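Shikimate 5-dehydrogenase (Mycobacterium fortuitum subsp. fortuitum DSM 46621, PDB 4XIJ) probably catalyses the reversible NADP-dependent reduction of 3-dehydroshikimate to shikimate, the fourth of seven steps toward chorismate. Local coordinates at residues Val208-Leu213 with Ala232-Ala237; Asp225-Pro230 with Gly240-Gly245; Ala129-Ser134 with Ala140-Leu145. All blocks are in the same frame, centred on the assembly; numbering follows the deposited sequence.

All three contacts belong to the half of the molecule built on the parallel six-stranded sheet, the Rossmann-type half expected to bind NADP. Contact 3 comes first along the chain and packs helix 138-147 on the sheet's inner strand 128-132. Contacts 1 and 2 follow with their segments alternating, and share the run from helix 230-237 to the outermost strand 241-243. Their centres lie about 10 Å apart, and Ala232 touches both Trp227 and Ala242. Contact 3 sits about 18 Å from contact 1, centre to centre, and about 17 Å from contact 2; Leu213 bridges to Ile132 in the first case, while contacts 2 and 3 do not touch, their nearest atoms being about 11 Å apart, though both reach the same sheet.

Contact 1. Residues Val208-Leu213 with Ala232-Ala237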
ATOM      1  N   VAL A 208     -11.884  -8.522 -17.903  1.00 11.79           N
ATOM      2  CA  VAL A 208     -11.961  -8.289 -19.350  1.00 11.96           C
ATOM      3  C   VAL A 208     -10.611  -8.593 -19.997  1.00 10.94           C
ATOM      4  O   VAL A 208     -10.540  -9.103 -21.126  1.00 12.63           O
ATOM      5  CB  VAL A 208     -12.398  -6.830 -19.653  1.00 11.57           C
ATOM      6  CG1 VAL A 208     -12.364  -6.513 -21.160  1.00 12.85           C
ATOM      7  CG2 VAL A 208     -13.774  -6.580 -19.099  1.00 11.63           C
ATOM      8  N   TYR A 209      -9.532  -8.293 -19.266  1.00 11.25           N
ATOM      9  CA  TYR A 209      -8.169  -8.407 -19.785  1.00 12.11           C
ATOM     10  C   TYR A 209      -7.410  -9.570 -19.207  1.00 11.18           C
ATOM     11  O   TYR A 209      -6.218  -9.694 -19.460  1.00 12.80           O
ATOM     12  CB  TYR A 209      -7.408  -7.094 -19.542  1.00 13.88           C
ATOM     13  CG  TYR A 209      -8.082  -5.985 -20.311  1.00 15.96           C
ATOM     14  CD1 TYR A 209      -7.918  -5.878 -21.693  1.00 17.00           C
ATOM     15  CD2 TYR A 209      -8.900  -5.073 -19.688  1.00 16.79           C
ATOM     16  CE1 TYR A 209      -8.585  -4.917 -22.410  1.00 17.78           C
ATOM     17  CE2 TYR A 209      -9.576  -4.096 -20.417  1.00 17.30           C
ATOM     18  CZ  TYR A 209      -9.399  -4.023 -21.766  1.00 18.09           C
ATOM     19  OH  TYR A 209     -10.051  -3.028 -22.467  1.00 19.47           O
ATOM     20  N   ALA A 210      -8.111 -10.468 -18.497  1.00 10.78           N
ATOM     21  CA  ALA A 210      -7.399 -11.552 -17.805  1.00 10.94           C
ATOM     22  C   ALA A 210      -6.625 -12.469 -18.761  1.00 11.40           C
ATOM     23  O   ALA A 210      -5.472 -12.812 -18.494  1.00 12.24           O
ATOM     24  CB  ALA A 210      -8.361 -12.392 -16.974  1.00 12.11           C
ATOM     25  N   ASP A 211      -7.234 -12.860 -19.871  1.00 14.48           N
ATOM     26  CA  ASP A 211      -6.539 -13.713 -20.815  1.00 15.97           C
ATOM     27  C   ASP A 211      -5.335 -13.008 -21.430  1.00 16.37           C
ATOM     28  O   ASP A 211      -4.295 -13.611 -21.620  1.00 16.86           O
ATOM     29  CB  ASP A 211      -7.475 -14.158 -21.923  1.00 18.63           C
ATOM     30  CG  ASP A 211      -8.447 -15.236 -21.468  1.00 21.79           C
ATOM     31  OD1 ASP A 211      -8.316 -15.755 -20.324  1.00 23.27           O
ATOM     32  OD2 ASP A 211      -9.350 -15.549 -22.264  1.00 24.58           O
ATOM     33  N   ALA A 212      -5.478 -11.723 -21.721  1.00 15.86           N
ATOM     34  CA  ALA A 212      -4.362 -10.953 -22.278  1.00 15.43           C
ATOM     35  C   ALA A 212      -3.228 -10.756 -21.262  1.00 14.99           C
ATOM     36  O   ALA A 212      -2.084 -10.669 -21.653  1.00 17.17           O
ATOM     37  CB  ALA A 212      -4.871  -9.597 -22.786  1.00 17.09           C
ATOM     38  N   LEU A 213      -3.545 -10.710 -19.962  1.00 11.73           N
ATOM     39  CA  LEU A 213      -2.537 -10.524 -18.914  1.00 11.31           C
ATOM     40  C   LEU A 213      -2.012 -11.845 -18.368  1.00 11.31           C
ATOM     41  O   LEU A 213      -1.086 -11.858 -17.557  1.00 11.56           O
ATOM     42  CB  LEU A 213      -3.114  -9.702 -17.757  1.00 11.04           C
ATOM     43  CG  LEU A 213      -3.477  -8.275 -18.124  1.00 10.74           C
ATOM     44  CD1 LEU A 213      -4.328  -7.681 -16.996  1.00 11.90           C
ATOM     45  CD2 LEU A 213      -2.138  -7.478 -18.350  1.00 11.75           C
ATOM     46  N   ALA A 232      -6.416 -13.721 -11.480  1.00  9.65           N
ATOM     47  CA  ALA A 232      -5.561 -14.720 -10.834  1.00 11.47           C
ATOM     48  C   ALA A 232      -5.737 -16.076 -11.466  1.00 10.61           C
ATOM     49  O   ALA A 232      -4.767 -16.822 -11.601  1.00 11.26           O
ATOM     50  CB  ALA A 232      -5.876 -14.793  -9.361  1.00 11.93           C
ATOM     51  N   GLN A 233      -6.983 -16.418 -11.799  1.00 10.85           N
ATOM     52  CA  GLN A 233      -7.240 -17.728 -12.373  1.00 11.74           C
ATOM     53  C   GLN A 233      -6.529 -17.891 -13.712  1.00 11.98           C
ATOM     54  O   GLN A 233      -5.961 -18.938 -14.023  1.00 13.53           O
ATOM     55  CB  GLN A 233      -8.733 -17.954 -12.555  1.00 11.40           C
ATOM     56  CG  GLN A 233      -9.468 -18.137 -11.247  1.00 12.32           C
ATOM     57  CD  GLN A 233     -10.971 -18.244 -11.497  1.00 12.83           C
ATOM     58  OE1 GLN A 233     -11.434 -19.137 -12.238  1.00 16.61           O
ATOM     59  NE2 GLN A 233     -11.730 -17.322 -10.937  1.00 14.67           N
ATOM     60  N   ALA A 234      -6.574 -16.849 -14.514  1.00 11.06           N
ATOM     61  CA  ALA A 234      -5.907 -16.911 -15.806  1.00 11.61           C
ATOM     62  C   ALA A 234      -4.398 -17.025 -15.656  1.00 11.42           C
ATOM     63  O   ALA A 234      -3.757 -17.815 -16.353  1.00 10.87           O
ATOM     64  CB  ALA A 234      -6.254 -15.698 -16.633  1.00 11.52           C
ATOM     65  N   VAL A 235      -3.832 -16.213 -14.758  1.00 10.00           N
ATOM     66  CA  VAL A 235      -2.402 -16.275 -14.522  1.00 10.84           C
ATOM     67  C   VAL A 235      -2.009 -17.684 -14.060  1.00 11.58           C
ATOM     68  O   VAL A 235      -1.031 -18.278 -14.545  1.00 11.41           O
ATOM     69  CB  VAL A 235      -1.975 -15.221 -13.473  1.00  9.56           C
ATOM     70  CG1 VAL A 235      -0.509 -15.431 -13.023  1.00 10.11           C
ATOM     71  CG2 VAL A 235      -2.102 -13.812 -14.077  1.00 11.04           C
ATOM     72  N   GLU A 236      -2.775 -18.239 -13.138  1.00 11.34           N
ATOM     73  CA  GLU A 236      -2.435 -19.566 -12.624  1.00 13.31           C
ATOM     74  C   GLU A 236      -2.590 -20.650 -13.694  1.00 13.01           C
ATOM     75  O   GLU A 236      -1.756 -21.561 -13.781  1.00 14.50           O
ATOM     76  CB  GLU A 236      -3.292 -19.904 -11.387  1.00 14.81           C
ATOM     77  CG  GLU A 236      -2.850 -19.077 -10.185  1.00 17.02           C
ATOM     78  CD  GLU A 236      -3.596 -19.403  -8.914  1.00 21.08           C
ATOM     79  OE1 GLU A 236      -4.661 -20.063  -9.000  1.00 23.54           O
ATOM     80  OE2 GLU A 236      -3.104 -19.034  -7.810  1.00 22.44           O
ATOM     81  N   ALA A 237      -3.635 -20.535 -14.505  1.00 12.25           N
ATOM     82  CA  ALA A 237      -3.833 -21.476 -15.615  1.00 13.79           C
ATOM     83  C   ALA A 237      -2.693 -21.420 -16.622  1.00 13.90           C
ATOM     84  O   ALA A 237      -2.432 -22.418 -17.304  1.00 16.11           O
ATOM     85  CB  ALA A 237      -5.194 -21.231 -16.330  1.00 14.71           C
TER
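Ala234 carries this contact with a single methyl group. Its CB points toward the short, weakly bonded helix 210-213 and meets Ala210 there, 3.9 Å from the CB of Ala210 and 3.5 Å from that residue's carbonyl O. The two alanines are not turned equally. Ala234 faces its partner, whereas the methyl of Ala210 lies alongside, so the tip of Ala234 rests on backbone as much as on side chain. With so little bulk between them the chains come close, the CA atoms of Ala210 and Ala234 being 5.9 Å apart. The same carbonyl O of Ala210 also takes a weak hydrogen bond from Leu213 N, at 3.2 Å; a stronger one, 2.9 Å, runs from Leu213 N to Tyr209 O and holds the turn together.

Two further side chains flank the alanine pair. Asp211 starts away from helix 230-237, but its carboxylate swings back until OD1 is 4.2 Å from Ala234 CB, a loose touch on the solvent side. On the buried flank, Val235 has CG1 anti to its backbone N (chi1 170°), which leaves CG2 beside that nitrogen and 4.1 Å from the carbonyl O of Leu213. Nothing polar links the segments; this is van der Waals packing centred on two alanines.

Around it, Gln233 NE2 reaches back to Pro228 O. Both helices belong to the connections of the Rossmann-type half: helix 210-213 lies between strands 196-199 and 218-221, and helix 230-237 links strand 218-221 to strand 241-243. Leu213 packs on Val191 of helix 187-193, while Glu236 lies on Ala242 of strand 241-243.

Contact 2. Residues Asp225-Pro230 with Gly240-Gly245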
ATOM      1  N   ASP A 225     -10.966 -10.234  -2.466  1.00 16.79           N
ATOM      2  CA  ASP A 225     -12.281 -10.829  -2.270  1.00 21.31           C
ATOM      3  C   ASP A 225     -13.188 -10.525  -3.445  1.00 22.33           C
ATOM      4  O   ASP A 225     -13.345  -9.370  -3.849  1.00 22.53           O
ATOM      5  CB  ASP A 225     -12.894 -10.324  -0.975  1.00 24.99           C
ATOM      6  CG  ASP A 225     -14.209 -10.992  -0.658  1.00 29.42           C
ATOM      7  OD1 ASP A 225     -14.221 -12.218  -0.383  1.00 31.26           O
ATOM      8  OD2 ASP A 225     -15.223 -10.267  -0.644  1.00 31.06           O
ATOM      9  N   PRO A 226     -13.750 -11.570  -4.048  1.00 23.05           N
ATOM     10  CA  PRO A 226     -13.452 -12.993  -3.823  1.00 22.50           C
ATOM     11  C   PRO A 226     -12.063 -13.403  -4.353  1.00 21.79           C
ATOM     12  O   PRO A 226     -11.411 -12.629  -5.051  1.00 23.49           O
ATOM     13  CB  PRO A 226     -14.573 -13.711  -4.589  1.00 24.66           C
ATOM     14  CG  PRO A 226     -15.690 -12.676  -4.702  1.00 25.07           C
ATOM     15  CD  PRO A 226     -14.965 -11.372  -4.864  1.00 24.63           C
ATOM     16  N   TRP A 227     -11.598 -14.589  -3.989  1.00 19.29           N
ATOM     17  CA  TRP A 227     -10.305 -15.090  -4.464  1.00 17.49           C
ATOM     18  C   TRP A 227     -10.468 -16.562  -4.816  1.00 17.92           C
ATOM     19  O   TRP A 227     -11.085 -17.288  -4.067  1.00 19.66           O
ATOM     20  CB  TRP A 227      -9.218 -14.914  -3.396  1.00 16.91           C
ATOM     21  CG  TRP A 227      -7.847 -15.177  -3.933  1.00 15.18           C
ATOM     22  CD1 TRP A 227      -7.089 -16.297  -3.747  1.00 15.24           C
ATOM     23  CD2 TRP A 227      -7.101 -14.325  -4.791  1.00 14.62           C
ATOM     24  NE1 TRP A 227      -5.898 -16.180  -4.417  1.00 15.41           N
ATOM     25  CE2 TRP A 227      -5.883 -14.974  -5.071  1.00 14.71           C
ATOM     26  CE3 TRP A 227      -7.339 -13.061  -5.341  1.00 13.58           C
ATOM     27  CZ2 TRP A 227      -4.894 -14.388  -5.876  1.00 14.54           C
ATOM     28  CZ3 TRP A 227      -6.373 -12.495  -6.151  1.00 13.15           C
ATOM     29  CH2 TRP A 227      -5.167 -13.158  -6.406  1.00 13.14           C
ATOM     30  N   PRO A 228      -9.889 -17.019  -5.927  1.00 17.04           N
ATOM     31  CA  PRO A 228      -9.081 -16.239  -6.886  1.00 15.95           C
ATOM     32  C   PRO A 228      -9.939 -15.423  -7.833  1.00 14.65           C
ATOM     33  O   PRO A 228     -11.003 -15.864  -8.301  1.00 15.30           O
ATOM     34  CB  PRO A 228      -8.326 -17.324  -7.667  1.00 16.48           C
ATOM     35  CG  PRO A 228      -9.273 -18.559  -7.590  1.00 17.76           C
ATOM     36  CD  PRO A 228      -9.898 -18.469  -6.218  1.00 18.00           C
ATOM     37  N   THR A 229      -9.488 -14.211  -8.113  1.00 12.48           N
ATOM     38  CA  THR A 229     -10.121 -13.383  -9.131  1.00 11.14           C
ATOM     39  C   THR A 229      -9.988 -14.011 -10.524  1.00 11.50           C
ATOM     40  O   THR A 229      -9.138 -14.905 -10.753  1.00 10.90           O
ATOM     41  CB  THR A 229      -9.456 -12.004  -9.157  1.00 10.68           C
ATOM     42  OG1 THR A 229      -8.060 -12.194  -9.420  1.00 11.86           O
ATOM     43  CG2 THR A 229      -9.655 -11.262  -7.812  1.00 11.18           C
ATOM     44  N   PRO A 230     -10.810 -13.542 -11.485  1.00 11.76           N
ATOM     45  CA  PRO A 230     -10.594 -13.990 -12.874  1.00 11.73           C
ATOM     46  C   PRO A 230      -9.162 -13.782 -13.366  1.00 11.86           C
ATOM     47  O   PRO A 230      -8.583 -14.679 -14.039  1.00 11.94           O
ATOM     48  CB  PRO A 230     -11.585 -13.124 -13.675  1.00 12.78           C
ATOM     49  CG  PRO A 230     -12.731 -12.998 -12.725  1.00 13.43           C
ATOM     50  CD  PRO A 230     -12.083 -12.818 -11.336  1.00 12.54           C
ATOM     51  N   GLY A 240       1.652 -19.268 -14.075  1.00 12.03           N
ATOM     52  CA  GLY A 240       2.244 -18.217 -13.281  1.00 12.88           C
ATOM     53  C   GLY A 240       1.819 -18.199 -11.824  1.00 12.18           C
ATOM     54  O   GLY A 240       1.070 -19.072 -11.350  1.00 12.79           O
ATOM     55  N   GLU A 241       2.309 -17.194 -11.107  1.00 10.69           N
ATOM     56  CA  GLU A 241       1.994 -17.017  -9.700  1.00 12.02           C
ATOM     57  C   GLU A 241       1.124 -15.798  -9.507  1.00  9.64           C
ATOM     58  O   GLU A 241       1.443 -14.712 -10.024  1.00 10.04           O
ATOM     59  CB  GLU A 241       3.289 -16.848  -8.885  1.00 14.94           C
ATOM     60  CG  GLU A 241       2.984 -16.668  -7.382  1.00 17.73           C
ATOM     61  CD  GLU A 241       4.203 -16.365  -6.528  1.00 22.17           C
ATOM     62  OE1 GLU A 241       5.293 -16.122  -7.097  1.00 23.31           O
ATOM     63  OE2 GLU A 241       4.053 -16.373  -5.287  1.00 24.16           O
ATOM     64  N   ALA A 242       0.054 -15.956  -8.743  1.00  9.97           N
ATOM     65  CA  ALA A 242      -0.827 -14.856  -8.413  1.00 10.88           C
ATOM     66  C   ALA A 242      -0.791 -14.670  -6.901  1.00 10.06           C
ATOM     67  O   ALA A 242      -0.907 -15.639  -6.133  1.00 13.52           O
ATOM     68  CB  ALA A 242      -2.279 -15.138  -8.892  1.00 11.59           C
ATOM     69  N   ILE A 243      -0.622 -13.427  -6.477  1.00  9.35           N
ATOM     70  CA  ILE A 243      -0.576 -13.036  -5.066  1.00  9.71           C
ATOM     71  C   ILE A 243      -1.720 -12.060  -4.810  1.00  9.05           C
ATOM     72  O   ILE A 243      -1.941 -11.165  -5.654  1.00 10.36           O
ATOM     73  CB  ILE A 243       0.747 -12.336  -4.746  1.00 10.80           C
ATOM     74  CG1 ILE A 243       1.921 -13.265  -5.055  1.00 13.14           C
ATOM     75  CG2 ILE A 243       0.821 -11.892  -3.284  1.00 10.23           C
ATOM     76  CD1 ILE A 243       3.168 -12.522  -5.395  1.00 15.90           C
ATOM     77  N   ASN A 244      -2.467 -12.201  -3.707  1.00 10.69           N
ATOM     78  CA  ASN A 244      -3.576 -11.234  -3.536  1.00 10.39           C
ATOM     79  C   ASN A 244      -3.327 -10.098  -2.565  1.00 10.71           C
ATOM     80  O   ASN A 244      -2.308 -10.050  -1.883  1.00 10.63           O
ATOM     81  CB  ASN A 244      -4.902 -11.934  -3.179  1.00 10.79           C
ATOM     82  CG  ASN A 244      -4.964 -12.536  -1.778  1.00 11.22           C
ATOM     83  OD1 ASN A 244      -4.512 -11.958  -0.810  1.00 11.27           O
ATOM     84  ND2 ASN A 244      -5.666 -13.649  -1.675  1.00 13.26           N
ATOM     85  N   GLY A 245      -4.287  -9.167  -2.527  1.00 10.39           N
ATOM     86  CA  GLY A 245      -4.110  -7.931  -1.796  1.00  9.90           C
ATOM     87  C   GLY A 245      -3.972  -8.080  -0.303  1.00  9.64           C
ATOM     88  O   GLY A 245      -3.498  -7.148   0.332  1.00 10.42           O
TER
HETATM   89  O   HOH W   1      -2.982 -17.392  -5.568  1.00 28.64           O
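The indole of Trp227 is sandwiched. On one face lies Asn244, whose CB sits 3.3 Å from the centroid of the six-membered ring and 8° off its normal, a direct CH-pi contact. On the opposite face the chain's own next residues lie against the ring, Thr229 N 3.6 Å from its plane and Pro228 CB beside it, both offset toward the rim. A water lies in plane at the edge. The setting is the border of the Rossmann-type parallel sheet, where the loop leading into helix 230-237 runs past the end of outermost strand 241-243.

The amide of Asn244 stands upright on the indole, the two planes 89° apart. Its ND2 hangs over the five-membered ring, 3.5 Å from Trp227 CG, while CB occupies the six-membered one, so both halves of the indole are in use. With chi1 at 70°, CG lies between the backbone N and the carbonyl carbon of Asn244, a placement that also lets OD1 accept a hydrogen bond from Leu246 N as the next helix begins. Ala242 CB comes obliquely to Trp227 CZ2, at 4.1 Å.

The peptide bonds before Pro226 and Pro228 are both cis, the second directly following Trp227. Thr229 then caps helix 230-237, its OG1 bonded to Ala232 N and to Asp221 OD2. At the indole edge, water 1 accepts a weak hydrogen bond from Trp227 NE1 at 3.4 Å and donates a firmer one, 2.8 Å, to Ala242 O.

Contact 3. Residues Ala129-Ser134 with Ala140-Leu145; sequences ALVIGS and AAVVAL
Val131 and Leu145 meet at an unusually tight point: CG2 of the valine is 3.4 Å from CD1 of the leucine, closer than carbon atoms normally settle. The same CG2 also touches the preceding turn of the helix, 4.3 Å from Ala141 CB and equally far from Val142 CG2, so one methyl is set among three helix residues. Val131 presents it because CG1 takes the place anti to the backbone N (chi1 174°), leaving CG2 on the nitrogen side. One step back along the strand face, Ala129 CB meets both tips of the Leu145 fork, CD2 at 3.7 Å and CD1 at 3.8 Å.

Strand 128-132 and helix 138-147 run almost antiparallel, 171° between the axes of the segments at a closest approach of 9.3 Å. They form the first strand and helix of the beta-alpha-beta unit completed by strand 152-157, as in Rossmann folds. Gly133 follows directly after the strand, at backbone angles (phi 103°) where a beta carbon would be jammed against the carbonyl O of Ile132, so the backbone itself calls for glycine. The sequence here resembles the glycine-rich dinucleotide turn and would be consistent with a place for NADP.

Beyond this first shell, backbone hydrogen bonds fix the strand from both flanks, Ala129 and Val131 to Thr154 and Leu130 to Ala196 and Val198. Leu145 rests further on Ile153, and Val142 on Ile155 and on Leu169 and Ala170 of helix 160-172. Helix 114-122 backs helix 138-147, with Val115 against Val143 and Val118 against Ala144.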
ATOM      1  N   ALA A 129       8.192  -4.268 -15.332  1.00  8.44           N
ATOM      2  CA  ALA A 129       6.953  -4.436 -14.544  1.00  8.25           C
ATOM      3  C   ALA A 129       5.841  -3.604 -15.102  1.00  8.12           C
ATOM      4  O   ALA A 129       6.095  -2.512 -15.616  1.00  9.90           O
ATOM      5  CB  ALA A 129       7.184  -4.037 -13.054  1.00  9.70           C
ATOM      6  N   LEU A 130       4.617  -4.109 -14.995  1.00  8.21           N
ATOM      7  CA  LEU A 130       3.414  -3.378 -15.394  1.00  7.70           C
ATOM      8  C   LEU A 130       2.669  -2.906 -14.153  1.00  8.49           C
ATOM      9  O   LEU A 130       2.594  -3.626 -13.151  1.00  9.00           O
ATOM     10  CB  LEU A 130       2.438  -4.280 -16.190  1.00  8.45           C
ATOM     11  CG  LEU A 130       3.084  -5.105 -17.308  1.00  8.66           C
ATOM     12  CD1 LEU A 130       2.010  -5.936 -18.030  1.00 10.13           C
ATOM     13  CD2 LEU A 130       3.861  -4.211 -18.322  1.00 11.34           C
ATOM     14  N   VAL A 131       2.074  -1.724 -14.233  1.00  8.06           N
ATOM     15  CA  VAL A 131       1.045  -1.292 -13.286  1.00  7.64           C
ATOM     16  C   VAL A 131      -0.238  -1.280 -14.096  1.00  9.11           C
ATOM     17  O   VAL A 131      -0.333  -0.632 -15.165  1.00 10.08           O
ATOM     18  CB  VAL A 131       1.347   0.082 -12.699  1.00  8.58           C
ATOM     19  CG1 VAL A 131       0.198   0.558 -11.831  1.00 10.16           C
ATOM     20  CG2 VAL A 131       2.633   0.017 -11.912  1.00  9.83           C
ATOM     21  N   ILE A 132      -1.234  -2.046 -13.653  1.00  7.64           N
ATOM     22  CA  ILE A 132      -2.527  -2.046 -14.362  1.00  8.08           C
ATOM     23  C   ILE A 132      -3.432  -1.037 -13.655  1.00  9.38           C
ATOM     24  O   ILE A 132      -3.758  -1.228 -12.478  1.00  9.72           O
ATOM     25  CB  ILE A 132      -3.222  -3.444 -14.376  1.00  9.11           C
ATOM     26  CG1 ILE A 132      -2.262  -4.624 -14.641  1.00 10.30           C
ATOM     27  CG2 ILE A 132      -4.391  -3.433 -15.368  1.00  9.57           C
ATOM     28  CD1 ILE A 132      -1.480  -4.506 -15.910  1.00 11.08           C
ATOM     29  N   GLY A 133      -3.873  -0.005 -14.364  1.00 10.09           N
ATOM     30  CA  GLY A 133      -4.702   1.046 -13.798  1.00 10.15           C
ATOM     31  C   GLY A 133      -3.921   2.318 -13.516  1.00 11.16           C
ATOM     32  O   GLY A 133      -2.663   2.325 -13.503  1.00 12.14           O
ATOM     33  N   SER A 134      -4.658   3.401 -13.294  1.00 11.38           N
ATOM     34  CA  SER A 134      -4.067   4.726 -13.096  1.00 12.54           C
ATOM     35  C   SER A 134      -4.708   5.471 -11.946  1.00 12.77           C
ATOM     36  O   SER A 134      -4.581   6.690 -11.864  1.00 14.57           O
ATOM     37  CB  SER A 134      -4.172   5.582 -14.367  1.00 12.86           C
ATOM     38  OG  SER A 134      -5.530   5.748 -14.753  1.00 14.54           O
ATOM     39  N   ALA A 140       1.800   4.697  -5.277  1.00  9.77           N
ATOM     40  CA  ALA A 140       2.577   3.853  -4.389  1.00 10.37           C
ATOM     41  C   ALA A 140       3.134   2.633  -5.103  1.00  9.15           C
ATOM     42  O   ALA A 140       4.262   2.178  -4.786  1.00  8.93           O
ATOM     43  CB  ALA A 140       1.732   3.410  -3.170  1.00 11.57           C
ATOM     44  N   ALA A 141       2.336   2.062  -6.026  1.00  8.66           N
ATOM     45  CA  ALA A 141       2.809   0.920  -6.798  1.00  7.94           C
ATOM     46  C   ALA A 141       4.044   1.314  -7.646  1.00  8.18           C
ATOM     47  O   ALA A 141       5.016   0.558  -7.710  1.00  8.97           O
ATOM     48  CB  ALA A 141       1.697   0.366  -7.688  1.00  9.78           C
ATOM     49  N   VAL A 142       4.020   2.484  -8.289  1.00  8.34           N
ATOM     50  CA  VAL A 142       5.150   2.940  -9.113  1.00  8.49           C
ATOM     51  C   VAL A 142       6.416   3.114  -8.261  1.00  8.77           C
ATOM     52  O   VAL A 142       7.485   2.614  -8.623  1.00  8.41           O
ATOM     53  CB  VAL A 142       4.819   4.254  -9.830  1.00  8.17           C
ATOM     54  CG1 VAL A 142       6.092   4.870 -10.496  1.00  9.73           C
ATOM     55  CG2 VAL A 142       3.719   4.004 -10.903  1.00  8.97           C
ATOM     56  N   VAL A 143       6.281   3.786  -7.104  1.00  8.58           N
ATOM     57  CA  VAL A 143       7.448   4.038  -6.261  1.00  8.66           C
ATOM     58  C   VAL A 143       7.978   2.688  -5.724  1.00  8.41           C
ATOM     59  O   VAL A 143       9.173   2.476  -5.749  1.00  9.15           O
ATOM     60  CB  VAL A 143       7.095   5.006  -5.126  1.00  9.30           C
ATOM     61  CG1 VAL A 143       8.186   5.071  -4.049  1.00  9.37           C
ATOM     62  CG2 VAL A 143       6.809   6.439  -5.689  1.00 10.60           C
ATOM     63  N   ALA A 144       7.082   1.779  -5.334  1.00  7.70           N
ATOM     64  CA  ALA A 144       7.515   0.460  -4.900  1.00  7.78           C
ATOM     65  C   ALA A 144       8.258  -0.286  -5.980  1.00  7.74           C
ATOM     66  O   ALA A 144       9.284  -0.919  -5.699  1.00  7.98           O
ATOM     67  CB  ALA A 144       6.315  -0.362  -4.416  1.00  8.70           C
ATOM     68  N   LEU A 145       7.746  -0.253  -7.217  1.00  7.42           N
ATOM     69  CA  LEU A 145       8.445  -0.969  -8.278  1.00  8.06           C
ATOM     70  C   LEU A 145       9.830  -0.370  -8.492  1.00  7.74           C
ATOM     71  O   LEU A 145      10.814  -1.126  -8.698  1.00  8.06           O
ATOM     72  CB  LEU A 145       7.596  -0.973  -9.568  1.00  7.80           C
ATOM     73  CG  LEU A 145       6.365  -1.871  -9.479  1.00  8.13           C
ATOM     74  CD1 LEU A 145       5.455  -1.564 -10.721  1.00  9.41           C
ATOM     75  CD2 LEU A 145       6.718  -3.333  -9.419  1.00  8.72           C
TER